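Local coordinates for delta toxin (Clostridium perfringens, PDB 2YGT), which is a haemolytic beta-pore-forming toxin of the leukocidin/hemolysin family, released by a clostridium and thought to assemble into membrane-spanning beta-barrel pores, at residues K27-Y32 with I126-G131; I64-G69 with K150-V155; I91-D96 with P157-I162; V95-N100 with V106-S111; T175-T180 with S219-G224. All blocks are in the same frame, centred on the assembly; numbering follows the deposited sequence.

Contact 1: residues K27-Y32 with I126-G131; sequences KQIRKY and ISYSIG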
# COMPACT_ATOMS: atom_id res chain seq x y z
N LYS A 27 -31.68 -9.82 13.33
CA LYS A 27 -30.83 -10.56 12.40
C LYS A 27 -29.38 -10.58 12.88
O LYS A 27 -28.83 -9.56 13.29
CB LYS A 27 -30.92 -9.96 10.99
CG LYS A 27 -32.32 -9.99 10.40
CD LYS A 27 -32.32 -9.63 8.93
CE LYS A 27 -33.73 -9.53 8.37
NZ LYS A 27 -33.75 -9.20 6.92
N GLN A 28 -28.77 -11.76 12.82
CA GLN A 28 -27.43 -11.96 13.37
C GLN A 28 -26.44 -12.50 12.33
O GLN A 28 -26.77 -13.39 11.55
CB GLN A 28 -27.49 -12.88 14.58
CG GLN A 28 -26.14 -13.41 15.03
CD GLN A 28 -26.24 -14.24 16.30
OE1 GLN A 28 -27.07 -13.97 17.17
NE2 GLN A 28 -25.39 -15.25 16.42
N ILE A 29 -25.24 -11.94 12.33
CA ILE A 29 -24.17 -12.42 11.47
C ILE A 29 -22.87 -12.57 12.27
O ILE A 29 -22.74 -12.03 13.37
CB ILE A 29 -23.92 -11.48 10.28
CG1 ILE A 29 -23.21 -10.20 10.74
CG2 ILE A 29 -25.23 -11.16 9.57
CD1 ILE A 29 -22.94 -9.22 9.63
N ARG A 30 -21.92 -13.32 11.73
CA ARG A 30 -20.66 -13.56 12.43
C ARG A 30 -19.46 -13.15 11.60
O ARG A 30 -19.49 -13.20 10.37
CB ARG A 30 -20.56 -15.03 12.84
CG ARG A 30 -21.76 -15.53 13.62
CD ARG A 30 -21.43 -16.74 14.47
NE ARG A 30 -22.49 -17.01 15.45
CZ ARG A 30 -22.35 -17.81 16.49
NH1 ARG A 30 -21.20 -18.44 16.71
NH2 ARG A 30 -23.37 -17.99 17.33
N LYS A 31 -18.39 -12.74 12.27
CA LYS A 31 -17.16 -12.33 11.60
C LYS A 31 -15.96 -13.06 12.17
O LYS A 31 -15.70 -13.01 13.38
CB LYS A 31 -16.96 -10.82 11.73
CG LYS A 31 -15.71 -10.31 11.02
CD LYS A 31 -15.45 -8.84 11.32
CE LYS A 31 -14.89 -8.65 12.72
NZ LYS A 31 -14.49 -7.24 12.96
N TYR A 32 -15.23 -13.76 11.31
CA TYR A 32 -14.05 -14.51 11.72
C TYR A 32 -12.78 -13.84 11.21
O TYR A 32 -12.67 -13.54 10.02
CB TYR A 32 -14.12 -15.95 11.21
CG TYR A 32 -15.35 -16.69 11.68
CD1 TYR A 32 -15.35 -17.40 12.88
CD2 TYR A 32 -16.52 -16.69 10.93
CE1 TYR A 32 -16.47 -18.08 13.31
CE2 TYR A 32 -17.65 -17.37 11.35
CZ TYR A 32 -17.62 -18.06 12.54
OH TYR A 32 -18.75 -18.73 12.96
N ILE A 126 -13.99 0.40 4.89
CA ILE A 126 -14.78 -0.62 4.22
C ILE A 126 -15.91 -1.06 5.14
O ILE A 126 -15.68 -1.66 6.18
CB ILE A 126 -13.92 -1.84 3.84
CG1 ILE A 126 -12.76 -1.42 2.94
CG2 ILE A 126 -14.78 -2.90 3.15
CD1 ILE A 126 -11.86 -2.56 2.51
N SER A 127 -17.15 -0.76 4.74
CA SER A 127 -18.30 -1.05 5.58
C SER A 127 -19.22 -2.08 4.94
O SER A 127 -19.55 -1.99 3.75
CB SER A 127 -19.08 0.23 5.88
OG SER A 127 -18.22 1.20 6.44
N TYR A 128 -19.64 -3.06 5.73
CA TYR A 128 -20.50 -4.14 5.27
C TYR A 128 -21.88 -4.06 5.92
O TYR A 128 -22.00 -3.79 7.11
CB TYR A 128 -19.85 -5.50 5.58
CG TYR A 128 -20.68 -6.70 5.15
CD1 TYR A 128 -21.62 -7.26 6.01
CD2 TYR A 128 -20.51 -7.27 3.89
CE1 TYR A 128 -22.37 -8.36 5.61
CE2 TYR A 128 -21.26 -8.36 3.49
CZ TYR A 128 -22.19 -8.90 4.35
OH TYR A 128 -22.93 -9.99 3.96
N SER A 129 -22.91 -4.28 5.12
CA SER A 129 -24.28 -4.32 5.63
C SER A 129 -24.85 -5.72 5.49
O SER A 129 -24.57 -6.41 4.51
CB SER A 129 -25.16 -3.32 4.87
OG SER A 129 -24.74 -1.99 5.10
N ILE A 130 -25.64 -6.14 6.47
CA ILE A 130 -26.31 -7.43 6.41
C ILE A 130 -27.09 -7.51 5.10
O ILE A 130 -27.86 -6.61 4.77
CB ILE A 130 -27.27 -7.62 7.60
CG1 ILE A 130 -26.50 -7.50 8.92
CG2 ILE A 130 -27.97 -8.97 7.50
CD1 ILE A 130 -27.38 -7.61 10.14
N GLY A 131 -26.87 -8.59 4.36
CA GLY A 131 -27.48 -8.74 3.05
C GLY A 131 -26.44 -8.76 1.94
O GLY A 131 -26.70 -9.26 0.85
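I29 meets I130 and Y128 in a small apolar cluster that carries most of this contact between strand 27-39, in the long antiparallel sheet that holds strand 45-54, and the end of strand 121-128. Among the aliphatic pairs, I29 CG2 lies 3.9 Å from I130 CG1, and I29 CD1 comes within 4.0 Å of the same I130 CG1, so both branches of one isoleucine straddle a single methylene of the other. I29 can offer both because its CG1 sits between the backbone N and the carbonyl carbon (chi1 74°), while CG2 stays beside the N. Beta-branched isoleucine suits both positions, giving two apolar arms on a stiff stem.

The aliphatic-aromatic part is lighter: I29 CD1 approaches Y128 CE1 obliquely at 4.2 Å. At the outer end, the backbone joins in, with K27 O 4.0 Å from I130 CD1, while the K27 side chain skirts I130 with its first carbon and runs on in an extended, exposed chain.

The polar part lies beside the cluster. Y128 OH is hydrogen-bonded to D55 OD2, which also accepts a bond from the backbone N of G131, so one carboxylate oxygen binds both Y128 and G131, where the chain leaves the strand. D55 follows D54, a zinc ligand, and the side chains of I29 and D54 are about 6 Å apart. Between the segments the contact is mainly apolar, with no polar pair across it, and D55 adds polar hold from the side; parting them would probably cost mainly buried apolar surface.

Contact 2: residues I64-G69 with K150-V155; sequences IISLKG and KSISYV
S66 and K150 face each other between strands 64-69 and 150-155, which run in nearly the same direction (19° between short axes) with closest approach 8.7 Å, the spacing of strands in stacked sheets and not of neighbours in one. Conformation decides what touches. K150 starts with CG anti to the backbone N (chi1 175°), then bends at chi2 (55°) and runs forward along its own strand, beside S66, so that K150 CE comes to 3.8 Å from S66 CB. A lysine suits this border position: its methylenes cover the serine while the chain continues to its charged end at a partly exposed site.

I152 reaches the same serine by another bend. With chi1 and chi2 both near -60°, its CD1 is turned in and stops 3.4 Å from S66 OG, a close methyl-to-hydroxyl approach. The hydroxyl is nevertheless satisfied, because S66 OG is hydrogen-bonded to N228 ND2, and the same asparagine joins the two strands by bonding L67 O and S153 N. Serine is small enough to sit under both longer chains. Farther up, I64 CG2 only grazes K150 CB at 4.4 Å and packs more on I126.

Strand 150-155 belongs to a small three-stranded antiparallel sheet laid over the larger sheet of strand 64-69. This is consistent with the folded prestem resting against the beta-sandwich in water-soluble monomers of alpha-hemolysin-type toxins.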
# COMPACT_ATOMS: atom_id res chain seq x y z
N ILE A 64 -13.39 -9.61 3.79
CA ILE A 64 -12.67 -8.35 3.70
C ILE A 64 -11.21 -8.57 4.03
O ILE A 64 -10.88 -9.18 5.04
CB ILE A 64 -13.26 -7.31 4.67
CG1 ILE A 64 -14.75 -7.12 4.41
CG2 ILE A 64 -12.53 -5.98 4.52
CD1 ILE A 64 -15.46 -6.28 5.45
N ILE A 65 -10.32 -8.09 3.16
CA ILE A 65 -8.89 -8.28 3.37
C ILE A 65 -8.13 -6.96 3.53
O ILE A 65 -8.15 -6.10 2.64
CB ILE A 65 -8.26 -9.10 2.23
CG1 ILE A 65 -8.92 -10.47 2.15
CG2 ILE A 65 -6.75 -9.23 2.43
CD1 ILE A 65 -8.50 -11.28 0.95
N SER A 66 -7.47 -6.81 4.67
CA SER A 66 -6.62 -5.66 4.92
C SER A 66 -5.16 -6.03 4.67
O SER A 66 -4.63 -6.96 5.26
CB SER A 66 -6.81 -5.16 6.36
OG SER A 66 -5.84 -4.17 6.68
N LEU A 67 -4.52 -5.28 3.78
CA LEU A 67 -3.13 -5.50 3.42
C LEU A 67 -2.24 -4.46 4.10
O LEU A 67 -2.37 -3.26 3.86
CB LEU A 67 -2.98 -5.43 1.90
CG LEU A 67 -1.64 -5.69 1.23
CD1 LEU A 67 -1.87 -6.03 -0.24
CD2 LEU A 67 -0.70 -4.50 1.36
N LYS A 68 -1.33 -4.92 4.96
CA LYS A 68 -0.37 -4.04 5.61
C LYS A 68 1.05 -4.50 5.31
O LYS A 68 1.37 -5.68 5.46
CB LYS A 68 -0.58 -4.00 7.13
CG LYS A 68 -1.85 -3.30 7.56
N GLY A 69 1.90 -3.58 4.87
CA GLY A 69 3.25 -3.95 4.49
C GLY A 69 4.33 -2.96 4.85
O GLY A 69 4.06 -1.83 5.28
N LYS A 150 -14.31 -1.72 8.51
CA LYS A 150 -12.88 -1.93 8.64
C LYS A 150 -12.13 -0.68 8.21
O LYS A 150 -12.29 -0.20 7.08
CB LYS A 150 -12.44 -3.14 7.82
CG LYS A 150 -10.94 -3.39 7.80
CD LYS A 150 -10.38 -3.49 9.20
CE LYS A 150 -8.86 -3.62 9.18
NZ LYS A 150 -8.27 -3.36 10.53
N SER A 151 -11.30 -0.14 9.10
CA SER A 151 -10.56 1.08 8.81
C SER A 151 -9.18 0.81 8.23
O SER A 151 -8.48 -0.11 8.65
CB SER A 151 -10.43 1.95 10.07
OG SER A 151 -11.59 2.73 10.25
N ILE A 152 -8.80 1.63 7.26
CA ILE A 152 -7.51 1.52 6.59
C ILE A 152 -6.77 2.85 6.74
O ILE A 152 -7.37 3.92 6.57
CB ILE A 152 -7.68 1.18 5.10
CG1 ILE A 152 -8.07 -0.29 4.93
CG2 ILE A 152 -6.41 1.46 4.34
CD1 ILE A 152 -7.13 -1.25 5.62
N SER A 153 -5.48 2.79 7.06
CA SER A 153 -4.73 4.01 7.34
C SER A 153 -3.22 3.88 7.11
O SER A 153 -2.60 2.91 7.54
CB SER A 153 -5.00 4.46 8.78
OG SER A 153 -4.36 5.69 9.07
N TYR A 154 -2.64 4.87 6.44
CA TYR A 154 -1.19 4.94 6.27
C TYR A 154 -0.77 6.36 5.92
O TYR A 154 -1.61 7.22 5.67
CB TYR A 154 -0.72 3.95 5.20
CG TYR A 154 -1.14 4.30 3.79
CD1 TYR A 154 -2.35 3.87 3.27
CD2 TYR A 154 -0.31 5.07 2.97
CE1 TYR A 154 -2.73 4.19 1.98
CE2 TYR A 154 -0.69 5.39 1.67
CZ TYR A 154 -1.90 4.95 1.18
OH TYR A 154 -2.27 5.27 -0.10
N VAL A 155 0.54 6.60 5.91
CA VAL A 155 1.08 7.92 5.59
C VAL A 155 1.95 7.87 4.34
O VAL A 155 2.58 6.85 4.04
CB VAL A 155 1.89 8.51 6.76
CG1 VAL A 155 1.00 8.66 7.98
CG2 VAL A 155 3.10 7.63 7.07

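Contact 3: residues I91-D96 with P157-I162; sequences IKYMVD and PDYNTI
Y159 and Y93 both keep CG beside the backbone N, with chi1 of -74° and -66°, and so lean their rings into the same gap between strands 92-96 and 159-162. The turn of Y159 about its second torsion (68°) presents CE2, which lies at the edge of the Y93 ring, near its plane, 4.2 Å from Y93 CE2. The same carbon lies 3.8 Å from I91 O, so a ring C-H position borders a backbone carbonyl where a classic beta bulge sets I91 and K92 both opposite E251.

Each hydroxyl finds a main-chain acceptor: Y159 OH bonds P90 O, and Y93 OH bonds L220 O. Tyrosine fits both places because its ring fills the buried gap while its far end donates to a carbonyl. On the outer side of the strand, N160 ND2 donates to Y159 O (2.7 Å, 165°). The amide lies above the carbonyl plane of Y159, although the oxygen is in the amide plane of N160. The rings themselves meet through carbon alone: the two hydroxyl-to-carbonyl bonds hold their far ends and satisfy the buried polar atoms, while the ring carbons fill the gap.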
# COMPACT_ATOMS: atom_id res chain seq x y z
N ILE A 91 11.76 6.19 -6.10
CA ILE A 91 10.80 7.07 -6.76
C ILE A 91 9.39 6.48 -6.72
O ILE A 91 8.40 7.21 -6.61
CB ILE A 91 11.20 7.38 -8.21
CG1 ILE A 91 10.24 8.41 -8.81
CG2 ILE A 91 11.23 6.10 -9.04
CD1 ILE A 91 10.75 9.03 -10.10
N LYS A 92 9.29 5.15 -6.78
CA LYS A 92 7.98 4.50 -6.86
C LYS A 92 7.87 3.17 -6.10
O LYS A 92 8.77 2.33 -6.15
CB LYS A 92 7.59 4.28 -8.32
CG LYS A 92 6.10 4.03 -8.51
CD LYS A 92 5.81 3.26 -9.79
CE LYS A 92 6.19 4.05 -11.02
NZ LYS A 92 5.55 3.49 -12.24
N TYR A 93 6.76 3.02 -5.38
CA TYR A 93 6.40 1.76 -4.75
C TYR A 93 5.14 1.24 -5.43
O TYR A 93 4.21 2.00 -5.70
CB TYR A 93 6.09 1.97 -3.27
CG TYR A 93 7.25 2.38 -2.39
CD1 TYR A 93 8.12 1.43 -1.87
CD2 TYR A 93 7.45 3.71 -2.06
CE1 TYR A 93 9.17 1.81 -1.05
CE2 TYR A 93 8.49 4.09 -1.24
CZ TYR A 93 9.35 3.14 -0.74
OH TYR A 93 10.39 3.52 0.07
N MET A 94 5.08 -0.06 -5.68
CA MET A 94 3.90 -0.65 -6.31
C MET A 94 3.40 -1.86 -5.53
O MET A 94 4.19 -2.71 -5.11
CB MET A 94 4.19 -1.04 -7.76
CG MET A 94 4.79 0.09 -8.59
SD MET A 94 5.23 -0.41 -10.26
CE MET A 94 3.62 -0.81 -10.95
N VAL A 95 2.08 -1.94 -5.35
CA VAL A 95 1.47 -3.07 -4.66
C VAL A 95 0.30 -3.66 -5.46
O VAL A 95 -0.63 -2.95 -5.84
CB VAL A 95 0.97 -2.68 -3.26
CG1 VAL A 95 0.35 -3.89 -2.56
CG2 VAL A 95 2.10 -2.09 -2.43
N ASP A 96 0.36 -4.96 -5.70
CA ASP A 96 -0.71 -5.67 -6.40
C ASP A 96 -1.34 -6.71 -5.49
O ASP A 96 -0.64 -7.43 -4.78
CB ASP A 96 -0.17 -6.36 -7.65
CG ASP A 96 0.24 -5.39 -8.73
OD1 ASP A 96 -0.29 -4.26 -8.76
OD2 ASP A 96 1.09 -5.75 -9.57
N PRO A 157 4.01 11.08 3.05
CA PRO A 157 4.53 12.43 2.87
C PRO A 157 5.29 12.58 1.55
O PRO A 157 6.20 11.80 1.27
CB PRO A 157 5.49 12.60 4.06
CG PRO A 157 5.71 11.21 4.58
CD PRO A 157 4.39 10.54 4.37
N ASP A 158 4.89 13.57 0.75
CA ASP A 158 5.56 13.89 -0.51
C ASP A 158 5.27 12.90 -1.63
O ASP A 158 5.79 13.04 -2.74
CB ASP A 158 7.07 14.03 -0.31
CG ASP A 158 7.43 15.15 0.64
OD1 ASP A 158 6.54 15.97 0.94
OD2 ASP A 158 8.60 15.21 1.08
N TYR A 159 4.44 11.90 -1.35
CA TYR A 159 4.05 10.91 -2.34
C TYR A 159 2.55 10.96 -2.61
O TYR A 159 1.78 11.46 -1.79
CB TYR A 159 4.42 9.50 -1.87
CG TYR A 159 5.89 9.17 -1.94
CD1 TYR A 159 6.80 9.80 -1.10
CD2 TYR A 159 6.37 8.22 -2.83
CE1 TYR A 159 8.15 9.50 -1.15
CE2 TYR A 159 7.72 7.91 -2.89
CZ TYR A 159 8.61 8.55 -2.05
OH TYR A 159 9.95 8.24 -2.11
N ASN A 160 2.15 10.44 -3.76
CA ASN A 160 0.74 10.25 -4.08
C ASN A 160 0.44 8.78 -4.36
O ASN A 160 1.32 8.03 -4.80
CB ASN A 160 0.32 11.10 -5.28
CG ASN A 160 0.26 12.58 -4.96
OD1 ASN A 160 -0.17 13.38 -5.78
ND2 ASN A 160 0.70 12.95 -3.76
N THR A 161 -0.80 8.37 -4.10
CA THR A 161 -1.22 7.00 -4.39
C THR A 161 -2.30 7.00 -5.47
O THR A 161 -3.29 7.72 -5.38
CB THR A 161 -1.74 6.28 -3.13
OG1 THR A 161 -0.69 6.17 -2.17
CG2 THR A 161 -2.24 4.88 -3.49
N ILE A 162 -2.09 6.18 -6.50
CA ILE A 162 -3.10 6.01 -7.53
C ILE A 162 -3.42 4.53 -7.71
O ILE A 162 -2.52 3.69 -7.75
CB ILE A 162 -2.63 6.60 -8.87
CG1 ILE A 162 -3.62 6.24 -9.98
CG2 ILE A 162 -1.25 6.08 -9.22
CD1 ILE A 162 -3.39 7.00 -11.27

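Contact 4: residues V95-N100 with V106-S111; sequences VDLKNN and VKIVDS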
# COMPACT_ATOMS: atom_id res chain seq x y z
N VAL A 95 2.08 -1.94 -5.35
CA VAL A 95 1.47 -3.07 -4.66
C VAL A 95 0.30 -3.66 -5.46
O VAL A 95 -0.63 -2.95 -5.84
CB VAL A 95 0.97 -2.68 -3.26
CG1 VAL A 95 0.35 -3.89 -2.56
CG2 VAL A 95 2.10 -2.09 -2.43
N ASP A 96 0.36 -4.96 -5.70
CA ASP A 96 -0.71 -5.67 -6.40
C ASP A 96 -1.34 -6.71 -5.49
O ASP A 96 -0.64 -7.43 -4.78
CB ASP A 96 -0.17 -6.36 -7.65
CG ASP A 96 0.24 -5.39 -8.73
OD1 ASP A 96 -0.29 -4.26 -8.76
OD2 ASP A 96 1.09 -5.75 -9.57
N LEU A 97 -2.66 -6.78 -5.51
CA LEU A 97 -3.36 -7.92 -4.95
C LEU A 97 -4.12 -8.60 -6.08
O LEU A 97 -5.09 -8.05 -6.60
CB LEU A 97 -4.31 -7.52 -3.81
CG LEU A 97 -4.98 -8.67 -3.05
CD1 LEU A 97 -5.48 -8.22 -1.69
CD2 LEU A 97 -6.10 -9.31 -3.87
N LYS A 98 -3.66 -9.78 -6.46
CA LYS A 98 -4.26 -10.51 -7.56
C LYS A 98 -5.14 -11.66 -7.08
O LYS A 98 -4.70 -12.50 -6.29
CB LYS A 98 -3.17 -11.01 -8.51
CG LYS A 98 -3.71 -11.66 -9.78
N ASN A 99 -6.38 -11.67 -7.55
CA ASN A 99 -7.31 -12.77 -7.27
C ASN A 99 -7.18 -13.87 -8.33
O ASN A 99 -7.50 -13.66 -9.50
CB ASN A 99 -8.74 -12.26 -7.20
CG ASN A 99 -9.78 -13.35 -7.40
OD1 ASN A 99 -9.64 -14.47 -6.90
ND2 ASN A 99 -10.83 -13.03 -8.15
N ASN A 100 -6.71 -15.04 -7.91
CA ASN A 100 -6.43 -16.14 -8.83
C ASN A 100 -7.59 -17.11 -9.05
O ASN A 100 -7.39 -18.17 -9.63
CB ASN A 100 -5.22 -16.94 -8.35
CG ASN A 100 -3.93 -16.13 -8.38
OD1 ASN A 100 -3.06 -16.31 -7.53
ND2 ASN A 100 -3.81 -15.24 -9.36
N VAL A 106 -14.90 -16.41 -7.81
CA VAL A 106 -14.50 -15.59 -6.68
C VAL A 106 -14.13 -14.23 -7.25
O VAL A 106 -13.41 -14.15 -8.24
CB VAL A 106 -13.28 -16.19 -5.95
CG1 VAL A 106 -12.82 -15.27 -4.82
CG2 VAL A 106 -13.62 -17.58 -5.43
N LYS A 107 -14.63 -13.16 -6.64
CA LYS A 107 -14.46 -11.83 -7.21
C LYS A 107 -13.98 -10.78 -6.21
O LYS A 107 -14.40 -10.77 -5.05
CB LYS A 107 -15.77 -11.34 -7.84
CG LYS A 107 -16.26 -12.16 -9.02
CD LYS A 107 -17.68 -11.76 -9.39
CE LYS A 107 -18.21 -12.61 -10.53
NZ LYS A 107 -19.63 -12.26 -10.85
N ILE A 108 -13.12 -9.89 -6.68
CA ILE A 108 -12.84 -8.65 -5.97
C ILE A 108 -13.95 -7.67 -6.35
O ILE A 108 -14.04 -7.27 -7.51
CB ILE A 108 -11.49 -8.05 -6.37
CG1 ILE A 108 -10.36 -9.06 -6.15
CG2 ILE A 108 -11.22 -6.76 -5.59
CD1 ILE A 108 -8.98 -8.53 -6.52
N VAL A 109 -14.79 -7.30 -5.40
CA VAL A 109 -15.94 -6.46 -5.72
C VAL A 109 -15.78 -5.00 -5.29
O VAL A 109 -16.59 -4.15 -5.65
CB VAL A 109 -17.25 -7.04 -5.16
CG1 VAL A 109 -17.51 -8.42 -5.76
CG2 VAL A 109 -17.21 -7.09 -3.64
N ASP A 110 -14.73 -4.72 -4.53
CA ASP A 110 -14.39 -3.35 -4.18
C ASP A 110 -13.02 -3.28 -3.51
O ASP A 110 -12.52 -4.28 -2.99
CB ASP A 110 -15.46 -2.72 -3.28
CG ASP A 110 -15.75 -1.27 -3.65
OD1 ASP A 110 -14.80 -0.55 -4.02
OD2 ASP A 110 -16.92 -0.86 -3.58
N SER A 111 -12.42 -2.10 -3.52
CA SER A 111 -11.10 -1.90 -2.92
C SER A 111 -10.83 -0.43 -2.61
O SER A 111 -11.49 0.46 -3.14
CB SER A 111 -10.01 -2.45 -3.84
OG SER A 111 -10.03 -1.83 -5.11
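Here L97 and N99 on one strand meet V106, just before strand 107-112, and I108 within it through a mixed apolar and polar contact at a beta-arch. Strand 84-99 ends in one sheet, and after a seven-residue connection strand 107-112 begins as an outermost strand of the other; the N-to-C directions of the short segments make an angle of 129°.

I108 supplies the apolar half. Its extended branch reaches across to strand 95-99, with I108 CG1 3.7 Å from N99 CB and I108 CD1 4.0 Å from L97 CD2. Branched aliphatic residues suit this buried interval between sheets.

N99 supplies the polar half. With CG anti to the backbone N (chi1 160°), its amide is carried across to V106, where N99 ND2 donates to V106 O at 2.8 Å with a moderately bent angle of 148°. The donor stands well above the carbonyl plane. ND2 also donates to N168 O, and OD1 accepts from S101 N, an Asx turn. An amide suits the place because it donates and accepts at once.

Beyond I108, D110 OD1 accepts from S111 N at 2.9 Å through its anti lone pair. D110 and D166 are ligands of a second zinc, although that ion is not bound to this chain in the model. Three bonds thus fix the rotation of a buried amide, making N99 a rigid polar tie within an otherwise apolar interface.

Contact 5: residues T175-T180 with S219-G224; sequences TEFAET and SLITGG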
# COMPACT_ATOMS: atom_id res chain seq x y z
N THR A 175 2.33 4.13 -5.47
CA THR A 175 2.69 5.23 -4.58
C THR A 175 4.00 5.84 -5.07
O THR A 175 5.08 5.29 -4.82
CB THR A 175 2.79 4.78 -3.13
OG1 THR A 175 1.53 4.21 -2.73
CG2 THR A 175 3.12 5.95 -2.23
N GLU A 176 3.89 6.97 -5.76
CA GLU A 176 5.03 7.58 -6.43
C GLU A 176 5.32 8.97 -5.90
O GLU A 176 4.41 9.71 -5.52
CB GLU A 176 4.75 7.65 -7.94
CG GLU A 176 5.92 8.12 -8.78
CD GLU A 176 5.61 8.09 -10.26
OE1 GLU A 176 4.69 7.35 -10.66
OE2 GLU A 176 6.30 8.80 -11.03
N PHE A 177 6.60 9.33 -5.87
CA PHE A 177 7.02 10.64 -5.38
C PHE A 177 6.33 11.74 -6.17
O PHE A 177 6.20 11.65 -7.40
CB PHE A 177 8.55 10.80 -5.44
CG PHE A 177 9.04 12.07 -4.80
CD1 PHE A 177 9.14 13.24 -5.54
CD2 PHE A 177 9.39 12.10 -3.46
CE1 PHE A 177 9.58 14.41 -4.95
CE2 PHE A 177 9.83 13.27 -2.87
CZ PHE A 177 9.92 14.43 -3.62
N ALA A 178 5.89 12.78 -5.47
CA ALA A 178 5.16 13.86 -6.12
C ALA A 178 6.02 15.11 -6.25
O ALA A 178 6.42 15.48 -7.35
CB ALA A 178 3.87 14.17 -5.35
N GLU A 179 6.31 15.76 -5.12
CA GLU A 179 7.01 17.03 -5.13
C GLU A 179 7.48 17.42 -3.73
O GLU A 179 6.74 17.24 -2.76
CB GLU A 179 6.11 18.12 -5.71
CG GLU A 179 6.75 19.50 -5.77
CD GLU A 179 5.86 20.51 -6.47
OE1 GLU A 179 5.45 20.26 -7.63
OE2 GLU A 179 5.58 21.56 -5.86
N THR A 180 8.69 17.96 -3.64
CA THR A 180 9.26 18.36 -2.35
C THR A 180 8.54 19.58 -1.81
O THR A 180 7.81 20.25 -2.53
CB THR A 180 10.77 18.67 -2.47
OG1 THR A 180 10.96 19.92 -3.15
CG2 THR A 180 11.50 17.57 -3.23
N SER A 219 9.55 10.05 5.08
CA SER A 219 9.95 8.81 5.73
C SER A 219 9.96 7.65 4.73
O SER A 219 10.57 6.61 4.97
CB SER A 219 9.02 8.49 6.91
OG SER A 219 7.67 8.55 6.52
N LEU A 220 9.28 7.85 3.60
CA LEU A 220 9.29 6.86 2.53
C LEU A 220 10.68 6.76 1.89
O LEU A 220 11.00 5.76 1.25
CB LEU A 220 8.23 7.19 1.48
CG LEU A 220 6.84 6.61 1.72
CD1 LEU A 220 6.28 7.04 3.07
CD2 LEU A 220 5.89 6.98 0.59
N ILE A 221 11.48 7.81 2.06
CA ILE A 221 12.83 7.83 1.50
C ILE A 221 13.88 7.41 2.52
O ILE A 221 14.83 6.69 2.19
CB ILE A 221 13.19 9.21 0.92
CG1 ILE A 221 12.39 9.47 -0.36
CG2 ILE A 221 14.68 9.31 0.64
CD1 ILE A 221 12.60 10.85 -0.95
N THR A 222 13.72 7.85 3.76
CA THR A 222 14.70 7.55 4.81
C THR A 222 14.51 6.15 5.39
O THR A 222 15.48 5.49 5.76
CB THR A 222 14.66 8.59 5.95
OG1 THR A 222 13.33 8.67 6.49
CG2 THR A 222 15.09 9.97 5.46
N GLY A 223 13.26 5.70 5.48
CA GLY A 223 12.96 4.41 6.07
C GLY A 223 12.36 3.42 5.08
O GLY A 223 12.95 2.38 4.79
N GLY A 224 11.18 3.75 4.57
CA GLY A 224 10.47 2.89 3.65
C GLY A 224 8.98 3.17 3.64
O GLY A 224 8.49 4.02 4.39
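L220 and I221, neighbours on the short helix 219-222, each touch one residue of strand 175-177. L220 CD2 meets T175 CG2 at 4.1 Å, the two side chains crossing at about a right angle, and I221 CD1 reaches F177 CE2 at 4.1 Å, approaching the ring obliquely. These are light methyl contacts between buried residues.

The next shell explains their placement. With OG1 beside the backbone N (chi1 -58°), T175 has CG2 anti to that N, which gives the methyl to L220 while T175 OG1 bonds T161 OG1; threonine suits a place that needs a polar and an apolar branch at once. F177 has T180 CG2 at its ring edge and makes edge-to-face contacts with W89, Y159 and F198, so its flat ring sits among other aromatic rings. The helix is closed by S219 O, which accepts from both G223 N (2.9 Å) and G224 N (3.0 Å). G224, with its positive phi, lets the chain leave the helix for strand 224-235.

Farther out, I221 also lies on M87, W89 and P90 of strand 84-99, and L220 on F225. The helix therefore covers the end of strand 170-177 where it runs between strands 84-99 and 159-166.

In the fold
The contacts string out along an elongated, strand-rich chain, with contacts 1 and 5 at opposite sides of its centre, their centres about 37 Å apart. Contacts 1 and 2 (18 Å between centres) share the sheet of strands 27-39 and 61-72 and both lay the three-stranded 121-155 sheet on it. Contact 2 reaches contact 3 through Y154 and T161, and contact 4 through L67 and V95. Contacts 3 and 4 both use strand 84-99, while contacts 3 and 5 have centres about 8 Å apart. In sequence, contact 4 is nested inside contacts 1 and 2, and contact 5 comes last. The 121-155 sheet, probably the prestem, could detach during pore formation by breaking contacts 1 and 2.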